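Local coordinates for HpcH/HpaI aldolase (Desulfitobacterium hafniense, PDB 3QZ6), which belongs to the HpcH/HpaI aldolase family and folds as a TIM barrel, a closed ring of eight parallel strands surrounded by helices, at residues 171-176 against 199-204. Numbering follows the deposited sequence.
Sequences VIFGPR and KVYRAA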
loop_
_atom_site.group_PDB
_atom_site.type_symbol
_atom_site.label_atom_id
_atom_site.label_comp_id
_atom_site.label_asym_id
_atom_site.label_seq_id
_atom_site.Cartn_x
_atom_site.Cartn_y
_atom_site.Cartn_z
ATOM N N VAL A 171 -13.880 -15.503 -18.459
ATOM C CA VAL A 171 -12.904 -16.511 -18.064
ATOM C C VAL A 171 -11.521 -15.872 -17.949
ATOM O O VAL A 171 -11.193 -14.935 -18.680
ATOM C CB VAL A 171 -12.883 -17.699 -19.064
ATOM C CG1 VAL A 171 -12.371 -17.248 -20.424
ATOM C CG2 VAL A 171 -12.035 -18.837 -18.523
ATOM N N ILE A 172 -10.721 -16.368 -17.012
ATOM C CA ILE A 172 -9.377 -15.851 -16.805
ATOM C C ILE A 172 -8.475 -17.008 -16.356
ATOM O O ILE A 172 -8.945 -18.135 -16.203
ATOM C CB ILE A 172 -9.382 -14.647 -15.810
ATOM C CG1 ILE A 172 -8.102 -13.829 -15.928
ATOM C CG2 ILE A 172 -9.605 -15.101 -14.377
ATOM C CD1 ILE A 172 -8.215 -12.446 -15.276
ATOM N N PHE A 173 -7.185 -16.744 -16.181
ATOM C CA PHE A 173 -6.233 -17.789 -15.812
ATOM C C PHE A 173 -5.532 -17.508 -14.493
ATOM O O PHE A 173 -5.386 -16.349 -14.088
ATOM C CB PHE A 173 -5.177 -17.928 -16.906
ATOM C CG PHE A 173 -5.765 -18.043 -18.276
ATOM C CD1 PHE A 173 -6.322 -19.238 -18.698
ATOM C CD2 PHE A 173 -5.802 -16.946 -19.119
ATOM C CE1 PHE A 173 -6.890 -19.348 -19.951
ATOM C CE2 PHE A 173 -6.367 -17.046 -20.376
ATOM C CZ PHE A 173 -6.913 -18.248 -20.792
ATOM N N GLY A 174 -5.086 -18.579 -13.844
ATOM C CA GLY A 174 -4.166 -18.485 -12.719
ATOM C C GLY A 174 -2.856 -19.098 -13.180
ATOM O O GLY A 174 -2.663 -20.306 -13.084
ATOM N N PRO A 175 -1.955 -18.268 -13.714
ATOM C CA PRO A 175 -0.775 -18.804 -14.413
ATOM C C PRO A 175 0.149 -19.641 -13.525
ATOM O O PRO A 175 0.726 -20.618 -13.998
ATOM C CB PRO A 175 -0.058 -17.545 -14.907
ATOM C CG PRO A 175 -1.110 -16.488 -14.942
ATOM C CD PRO A 175 -2.041 -16.802 -13.807
ATOM N N ARG A 176 0.301 -19.268 -12.260
ATOM C CA ARG A 176 1.218 -19.997 -11.399
ATOM C C ARG A 176 0.732 -21.428 -11.175
ATOM O O ARG A 176 1.493 -22.382 -11.349
ATOM C CB ARG A 176 1.409 -19.283 -10.059
ATOM C CG ARG A 176 2.435 -19.966 -9.137
ATOM C CD ARG A 176 2.853 -19.032 -8.003
ATOM N NE ARG A 176 3.537 -17.860 -8.538
ATOM C CZ ARG A 176 3.434 -16.631 -8.037
ATOM N NH1 ARG A 176 2.680 -16.405 -6.973
ATOM N NH2 ARG A 176 4.097 -15.625 -8.598
ATOM N N LYS A 199 -6.405 -22.206 -26.308
ATOM C CA LYS A 199 -7.500 -23.173 -26.312
ATOM C C LYS A 199 -8.690 -22.613 -25.559
ATOM O O LYS A 199 -9.828 -22.740 -25.995
ATOM C CB LYS A 199 -7.079 -24.502 -25.684
ATOM C CG LYS A 199 -6.254 -25.393 -26.592
ATOM C CD LYS A 199 -5.826 -26.665 -25.875
ATOM C CE LYS A 199 -4.938 -27.521 -26.767
ATOM N NZ LYS A 199 -4.360 -28.670 -26.028
ATOM N N VAL A 200 -8.431 -21.987 -24.419
ATOM C CA VAL A 200 -9.523 -21.445 -23.626
ATOM C C VAL A 200 -10.187 -20.265 -24.332
ATOM O O VAL A 200 -11.410 -20.138 -24.333
ATOM C CB VAL A 200 -9.050 -21.025 -22.218
ATOM C CG1 VAL A 200 -10.172 -20.259 -21.495
ATOM C CG2 VAL A 200 -8.617 -22.260 -21.435
ATOM N N TYR A 201 -9.384 -19.402 -24.939
ATOM C CA TYR A 201 -9.939 -18.258 -25.660
ATOM C C TYR A 201 -10.847 -18.702 -26.826
ATOM O O TYR A 201 -11.907 -18.120 -27.066
ATOM C CB TYR A 201 -8.818 -17.343 -26.161
ATOM C CG TYR A 201 -8.327 -16.333 -25.132
ATOM C CD1 TYR A 201 -8.762 -16.370 -23.814
ATOM C CD2 TYR A 201 -7.441 -15.331 -25.497
ATOM C CE1 TYR A 201 -8.315 -15.430 -22.879
ATOM C CE2 TYR A 201 -6.982 -14.399 -24.580
ATOM C CZ TYR A 201 -7.419 -14.453 -23.274
ATOM O OH TYR A 201 -6.961 -13.506 -22.386
ATOM N N ARG A 202 -10.444 -19.741 -27.544
ATOM C CA ARG A 202 -11.297 -20.253 -28.622
ATOM C C ARG A 202 -12.640 -20.742 -28.085
ATOM O O ARG A 202 -13.682 -20.504 -28.693
ATOM C CB ARG A 202 -10.595 -21.366 -29.392
ATOM C CG ARG A 202 -9.497 -20.865 -30.306
ATOM C CD ARG A 202 -8.852 -22.019 -31.045
ATOM N NE ARG A 202 -7.404 -21.966 -30.927
ATOM C CZ ARG A 202 -6.670 -22.957 -30.445
ATOM N NH1 ARG A 202 -7.259 -24.073 -30.062
ATOM N NH2 ARG A 202 -5.352 -22.833 -30.357
ATOM N N ALA A 203 -12.621 -21.412 -26.934
ATOM C CA ALA A 203 -13.869 -21.855 -26.320
ATOM C C ALA A 203 -14.708 -20.670 -25.850
ATOM O O ALA A 203 -15.935 -20.665 -25.990
ATOM C CB ALA A 203 -13.597 -22.821 -25.164
ATOM N N ALA A 204 -14.052 -19.662 -25.283
ATOM C CA ALA A 204 -14.765 -18.467 -24.856
ATOM C C ALA A 204 -15.494 -17.830 -26.049
ATOM O O ALA A 204 -16.651 -17.409 -25.942
ATOM C CB ALA A 204 -13.795 -17.467 -24.211
#
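Val171 and Phe173, on strand 171-173, pack against Val200, Tyr201 and Ala204 of helix 199-204, which runs back antiparallel to the strand at 174° with the axes 9.6 Å apart at their closest. The backbones come nearest at Val171 and Ala204, CA to CA 7.3 Å, a spacing that suits the small methyl of alanine; its CB meets Val171 CG1 at 4.1 Å. Alternation along the strand sends the side chains of Val171 and Phe173 to the helix and that of Ile172 to the other side, onto Met147 and Gln149. Val200, compact and branched at CB, serves both strand residues: CG1 lies 3.8 Å from Val171 CG2, while CB sits in the plane of the Phe173 ring, at its edge, 3.6 Å from CE1. Phe173 is long enough to meet Val200 tip to tip. Its CE2 also touches Tyr201 CE1 at 3.6 Å, the two rings inclined by 41°. Tyr201 lends its ring carbons to this apolar layer, and its OH is hydrogen-bonded to Gly212 O on the next strand, 210-215. Strand 170-173, helix 191-207 and parallel strand 210-215 thus form a beta-alpha-beta crossover, with the helix packed outside the barrel wall, as in TIM barrels.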